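Local structure of N-acetyltransferase family protein (Bacillus anthracis, 3LNB) at residues Ser173-Glu178 and Cys253-Tyr258; Ile261-Lys266 and Arg279-Lys284. The protein binds coenzyme A and, as an arylamine N-acetyltransferase, catalyses transfer of the acetyl group of acetyl-CoA to arylamine substrates, inactivating the antibiotic sulfamethoxazole. The protein carries 1 engineered substitution. One frame throughout, in Å; residues are numbered along the deposited sequence.

Contact 1 (Ser173-Glu178 and Cys253-Tyr258). With FMT (formic acid), chain C.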
# COMPACT_ATOMS: atom_id res chain seq x y z
N SER A 173 8.96 14.05 -2.58
CA SER A 173 8.67 14.37 -1.19
C SER A 173 7.18 14.50 -0.96
O SER A 173 6.44 14.97 -1.83
CB SER A 173 9.38 15.66 -0.78
OG SER A 173 8.87 16.77 -1.50
N SER A 174 6.73 14.06 0.20
CA SER A 174 5.33 14.16 0.56
C SER A 174 5.29 14.35 2.07
O SER A 174 6.33 14.47 2.70
CB SER A 174 4.56 12.89 0.16
OG SER A 174 4.95 11.77 0.93
N GLN A 175 4.10 14.37 2.64
CA GLN A 175 3.98 14.54 4.08
C GLN A 175 4.54 13.34 4.84
O GLN A 175 4.82 13.43 6.02
CB GLN A 175 2.51 14.76 4.46
CG GLN A 175 1.61 13.56 4.18
CD GLN A 175 0.19 13.78 4.67
OE1 GLN A 175 -0.50 14.69 4.22
NE2 GLN A 175 -0.24 12.95 5.62
N THR A 176 4.72 12.21 4.16
CA THR A 176 5.22 11.03 4.85
C THR A 176 6.75 10.93 4.86
O THR A 176 7.32 10.13 5.60
CB THR A 176 4.65 9.72 4.25
OG1 THR A 176 5.25 9.49 2.97
CG2 THR A 176 3.13 9.83 4.09
N GLY A 177 7.39 11.74 4.02
CA GLY A 177 8.84 11.71 3.95
C GLY A 177 9.35 11.91 2.54
O GLY A 177 8.63 12.43 1.69
N GLU A 178 10.59 11.50 2.29
CA GLU A 178 11.19 11.63 0.97
C GLU A 178 11.51 10.26 0.40
O GLU A 178 11.85 9.34 1.14
CB GLU A 178 12.47 12.45 1.05
CG GLU A 178 12.33 13.80 1.71
CD GLU A 178 13.49 14.72 1.37
OE1 GLU A 178 14.65 14.34 1.61
OE2 GLU A 178 13.24 15.83 0.85
N CYS A 253 -3.77 0.92 9.57
CA CYS A 253 -3.11 2.21 9.46
C CYS A 253 -3.71 3.04 8.34
O CYS A 253 -4.19 2.51 7.34
CB CYS A 253 -1.61 2.01 9.18
SG CYS A 253 -0.68 3.52 8.86
N LYS A 254 -3.67 4.36 8.52
CA LYS A 254 -4.22 5.26 7.52
C LYS A 254 -3.59 6.64 7.69
O LYS A 254 -3.17 7.01 8.79
CB LYS A 254 -5.74 5.36 7.68
CG LYS A 254 -6.45 6.18 6.61
CD LYS A 254 -7.97 6.13 6.76
CE LYS A 254 -8.43 6.92 7.97
NZ LYS A 254 -8.18 8.38 7.80
N LEU A 255 -3.52 7.38 6.60
CA LEU A 255 -2.97 8.72 6.62
C LEU A 255 -4.04 9.69 7.07
O LEU A 255 -5.23 9.43 6.92
CB LEU A 255 -2.49 9.12 5.23
CG LEU A 255 -1.10 8.70 4.79
CD1 LEU A 255 -0.82 7.26 5.18
CD2 LEU A 255 -0.99 8.90 3.30
N THR A 256 -3.61 10.82 7.62
CA THR A 256 -4.50 11.87 8.07
C THR A 256 -3.91 13.18 7.56
O THR A 256 -2.78 13.20 7.05
CB THR A 256 -4.57 11.96 9.61
OG1 THR A 256 -3.27 12.24 10.14
CG2 THR A 256 -5.08 10.66 10.19
N ASN A 257 -4.65 14.27 7.68
CA ASN A 257 -4.13 15.54 7.21
C ASN A 257 -2.92 16.01 8.02
O ASN A 257 -2.12 16.79 7.52
CB ASN A 257 -5.24 16.59 7.23
CG ASN A 257 -6.31 16.30 6.21
OD1 ASN A 257 -6.03 16.23 5.01
ND2 ASN A 257 -7.54 16.12 6.67
N TYR A 258 -2.77 15.51 9.24
CA TYR A 258 -1.64 15.92 10.08
C TYR A 258 -0.64 14.81 10.40
O TYR A 258 0.23 14.98 11.26
CB TYR A 258 -2.18 16.52 11.37
CG TYR A 258 -3.08 17.71 11.13
CD1 TYR A 258 -2.59 18.85 10.50
CD2 TYR A 258 -4.42 17.70 11.50
CE1 TYR A 258 -3.41 19.95 10.24
CE2 TYR A 258 -5.25 18.79 11.24
CZ TYR A 258 -4.74 19.91 10.61
OH TYR A 258 -5.56 20.98 10.34
C FMT C . 1.94 15.21 -0.67
O1 FMT C . 2.84 15.70 -1.32
O2 FMT C . 2.03 15.16 0.67
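The flat carboxamide of Gln-175 meets the backbone carbonyl of Thr-256 at the edge of its amide plane, while other groups stand off its two faces. At the edge, NE2 donates to Thr-256 O at 2.9 Å; that oxygen lies within a few degrees of the amide plane, and the N-H...O angle is 168°. The bond also runs almost in line with the carbonyl, at a C=O...N angle of 172°. Off one face, at the NE2 end, comes Leu-255 CG, 4.4 Å from Gln-175 NE2. Off the opposite face stands Asn-257 O, 4.2 Å from Gln-175 OE1. Leu-255 also turns CD2 to Thr-176 CG2, 4.3 Å away, in a loose apolar touch, and packs on the loop residues Leu-160 and Leu-162 and on Met-64 of helix 55-65.

Gln-175 reaches across because its chain is extended beyond CG (chi2 176°), although CG itself sits between the backbone N and carbonyl carbon. Its backbone N donates to O2 of a formic acid molecule, probably from the crystallisation liquor, at 3.0 Å; His-163 NE2 binds the same molecule. The turn carrying Gln-175 is fixed from within: Ser-174 OG accepts from Thr-176 N at 3.3 Å. The hydroxyl of Thr-176 is bonded to Tyr-179 and to Leu-160 O.

Ser-174 and Gly-177 pair through both backbone N-H...O bonds, making the segment a two-residue beta hairpin closed by a type I turn, with an ST turn at Ser-174. Its tip, at the border of the eight-stranded antiparallel sheet, is tied by one side-chain bond to segment 253-258, which carries strand 252-256 of the five-stranded sheet, a surface bridge between the two beta sheets of this acetyltransferase.

Contact 2 (Ile261-Lys266 and Arg279-Lys284). With COA (coenzyme A), chain B.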
# COMPACT_ATOMS: atom_id res chain seq x y z
N ILE A 261 -2.34 7.35 11.48
CA ILE A 261 -2.78 6.66 12.69
C ILE A 261 -2.68 5.16 12.52
O ILE A 261 -2.90 4.63 11.42
CB ILE A 261 -4.24 7.04 13.04
CG1 ILE A 261 -5.13 6.91 11.80
CG2 ILE A 261 -4.30 8.47 13.58
CD1 ILE A 261 -6.62 7.07 12.09
N SER A 262 -2.34 4.49 13.61
CA SER A 262 -2.19 3.04 13.62
C SER A 262 -2.89 2.42 14.83
O SER A 262 -2.82 2.93 15.95
CB SER A 262 -0.70 2.67 13.63
OG SER A 262 -0.09 3.04 12.40
N LEU A 263 -3.56 1.31 14.58
CA LEU A 263 -4.30 0.62 15.62
C LEU A 263 -4.01 -0.88 15.66
O LEU A 263 -4.12 -1.55 14.64
CB LEU A 263 -5.80 0.84 15.41
CG LEU A 263 -6.74 0.10 16.38
CD1 LEU A 263 -6.69 0.78 17.74
CD2 LEU A 263 -8.16 0.11 15.82
N THR A 264 -3.63 -1.37 16.83
CA THR A 264 -3.38 -2.79 17.02
C THR A 264 -4.41 -3.26 18.04
O THR A 264 -5.24 -2.47 18.49
CB THR A 264 -1.96 -3.06 17.56
OG1 THR A 264 -1.83 -2.51 18.88
CG2 THR A 264 -0.93 -2.44 16.65
N ASN A 265 -4.37 -4.54 18.42
CA ASN A 265 -5.31 -5.04 19.41
C ASN A 265 -4.99 -4.43 20.78
O ASN A 265 -5.88 -4.25 21.61
CB ASN A 265 -5.22 -6.56 19.53
CG ASN A 265 -5.74 -7.27 18.30
OD1 ASN A 265 -6.83 -6.98 17.82
ND2 ASN A 265 -4.95 -8.22 17.78
N LYS A 266 -3.72 -4.09 20.98
CA LYS A 266 -3.24 -3.53 22.24
C LYS A 266 -3.09 -2.01 22.35
O LYS A 266 -3.33 -1.43 23.41
CB LYS A 266 -1.88 -4.15 22.58
CG LYS A 266 -1.80 -5.66 22.42
CD LYS A 266 -2.74 -6.37 23.38
CE LYS A 266 -2.56 -7.88 23.28
NZ LYS A 266 -3.51 -8.61 24.18
N ARG A 279 -1.29 4.85 22.95
CA ARG A 279 -2.23 4.68 24.05
C ARG A 279 -2.75 3.25 24.15
O ARG A 279 -3.30 2.71 23.19
CB ARG A 279 -3.39 5.68 23.88
CG ARG A 279 -4.73 5.21 24.43
CD ARG A 279 -5.66 6.40 24.67
NE ARG A 279 -5.89 7.20 23.47
CZ ARG A 279 -6.85 6.97 22.58
NH1 ARG A 279 -6.97 7.77 21.52
NH2 ARG A 279 -7.71 5.96 22.73
N PRO A 280 -2.54 2.60 25.31
CA PRO A 280 -3.01 1.22 25.48
C PRO A 280 -4.53 1.27 25.43
O PRO A 280 -5.13 2.20 25.97
CB PRO A 280 -2.50 0.85 26.87
CG PRO A 280 -1.31 1.72 27.05
CD PRO A 280 -1.80 3.04 26.50
N ILE A 281 -5.14 0.28 24.79
CA ILE A 281 -6.60 0.26 24.67
C ILE A 281 -7.20 -1.04 25.17
O ILE A 281 -6.48 -2.00 25.45
CB ILE A 281 -7.03 0.43 23.20
CG1 ILE A 281 -6.57 -0.77 22.37
CG2 ILE A 281 -6.43 1.69 22.62
CD1 ILE A 281 -7.06 -0.76 20.94
N GLU A 282 -8.52 -1.07 25.29
CA GLU A 282 -9.23 -2.26 25.74
C GLU A 282 -10.06 -2.79 24.57
O GLU A 282 -10.12 -2.16 23.52
CB GLU A 282 -10.16 -1.93 26.91
CG GLU A 282 -9.50 -1.20 28.07
CD GLU A 282 -10.51 -0.72 29.10
OE1 GLU A 282 -11.13 -1.58 29.77
OE2 GLU A 282 -10.69 0.50 29.22
N SER A 283 -10.70 -3.94 24.77
CA SER A 283 -11.53 -4.53 23.72
C SER A 283 -12.52 -3.57 23.06
O SER A 283 -12.54 -3.45 21.84
CB SER A 283 -12.32 -5.72 24.28
OG SER A 283 -11.51 -6.87 24.37
N LYS A 284 -13.32 -2.87 23.86
CA LYS A 284 -14.32 -1.94 23.30
C LYS A 284 -13.76 -0.69 22.63
O LYS A 284 -14.39 -0.14 21.72
CB LYS A 284 -15.33 -1.52 24.36
CG LYS A 284 -14.78 -0.56 25.39
CD LYS A 284 -13.73 -1.22 26.25
CE LYS A 284 -13.39 -0.33 27.43
NZ LYS A 284 -14.59 -0.04 28.28
N1A COA B . 2.45 -6.01 10.97
C2A COA B . 1.75 -5.95 12.09
N3A COA B . 1.97 -5.01 13.00
C4A COA B . 2.93 -4.09 12.81
C5A COA B . 3.69 -4.13 11.65
C6A COA B . 3.42 -5.12 10.71
N6A COA B . 4.11 -5.19 9.58
N7A COA B . 4.54 -3.11 11.70
C8A COA B . 4.33 -2.46 12.84
N9A COA B . 3.34 -3.05 13.52
C1B COA B . 2.74 -2.55 14.78
C2B COA B . 3.75 -2.42 15.92
O2B COA B . 3.97 -3.69 16.53
C3B COA B . 2.98 -1.50 16.86
O3B COA B . 2.18 -2.26 17.77
P3B COA B . 1.93 -1.69 19.25
O7A COA B . 1.59 -0.25 19.26
O8A COA B . 0.77 -2.60 19.90
O9A COA B . 3.29 -2.00 20.06
C4B COA B . 2.10 -0.68 15.92
O4B COA B . 2.33 -1.19 14.60
C5B COA B . 2.48 0.80 15.94
O5B COA B . 3.83 0.96 15.50
P1A COA B . 4.54 2.40 15.63
O1A COA B . 5.94 2.28 14.84
O2A COA B . 4.73 2.78 17.05
O3A COA B . 3.60 3.44 14.85
P2A COA B . 3.58 3.62 13.25
O4A COA B . 4.66 4.78 12.93
O5A COA B . 2.23 3.99 12.78
O6A COA B . 4.16 2.28 12.57
CBP COA B . 3.23 1.16 10.59
CCP COA B . 3.28 1.24 12.12
CDP COA B . 2.52 2.40 10.04
CEP COA B . 2.45 -0.10 10.18
CAP COA B . 4.65 1.07 10.02
OAP COA B . 5.32 -0.06 10.59
C9P COA B . 4.64 0.92 8.50
O9P COA B . 4.33 1.86 7.77
N8P COA B . 4.98 -0.29 8.07
C7P COA B . 5.06 -0.64 6.64
C6P COA B . 4.47 -2.04 6.41
C5P COA B . 4.89 -2.60 5.05
O5P COA B . 6.04 -2.99 4.87
N4P COA B . 3.95 -2.63 4.11
C3P COA B . 4.22 -3.14 2.76
C2P COA B . 4.21 -4.67 2.74
S1P COA B . 2.56 -5.42 2.98
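Ile-281 lies against the backbone of Thr-264 to Lys-266 and the side chain of Leu-263, where an antiparallel beta meander gives way to helix 283-294. Within this meander of strands 252-256, 259-263, 267-272 and 275-280, the segments belong to strands 259-263 and 275-280, which flank strand 267-272.

One backbone hydrogen bond joins them: Ile-281 N donates to Lys-266 O at 2.8 Å with an N-H...O angle of 164°, coming in tilted from the carbonyl plane. The same oxygen also receives a CA-H...O contact from Pro-280 CA at 3.4 Å.

The apolar part rests on Ile-281. With CG1 between its backbone N and carbonyl carbon (chi1 66°), CG1 lies against Lys-266 O and Asn-265 O, and CD1 against Thr-264 O. Beyond it, Ile-281 CD1 meets Leu-263 CD1 at 3.6 Å, the two side chains crossing at about a right angle. Tyr-286 and Phe-294 of helix 283-294 also pack on Leu-263.

Polar groups of Ser-262 and Thr-264 turn to coenzyme A. Thr-264 OG1 lies 2.8 Å from O8A of the 3'-phosphate and also takes a hydrogen bond from Asn-267 N, while its CG2 touches the ribose at O3B. A chi1 of -67° sets Ser-262 OG beside its backbone N, where it donates to the pyrophosphate oxygen O5A over a short 2.5 Å.

Contact 1 and contact 2 follow one another along the chain, their centres 21 Å apart, and both reach the five-stranded sheet, through neighbouring antiparallel strands 252-256 and 259-263. A probable hydrogen bond, Ile-261 N to Lys-254 O at 2.8 Å, joins them, and Thr-256 CG2 packs on Ile-261 CG1 at 4.1 Å. Coenzyme A connects them too. Cys-253, in the second segment of contact 1, touches the cofactor and has its SG 3.6 Å from Ser-262 OG of contact 2. Contact 2 brings the hydroxyls of Ser-262 and Thr-264 to the phosphates, the first by a hydrogen bond, whereas the Gln-175 bridge of contact 1 lies farther out, with the Leu-255 side chain about 8 Å from the cofactor.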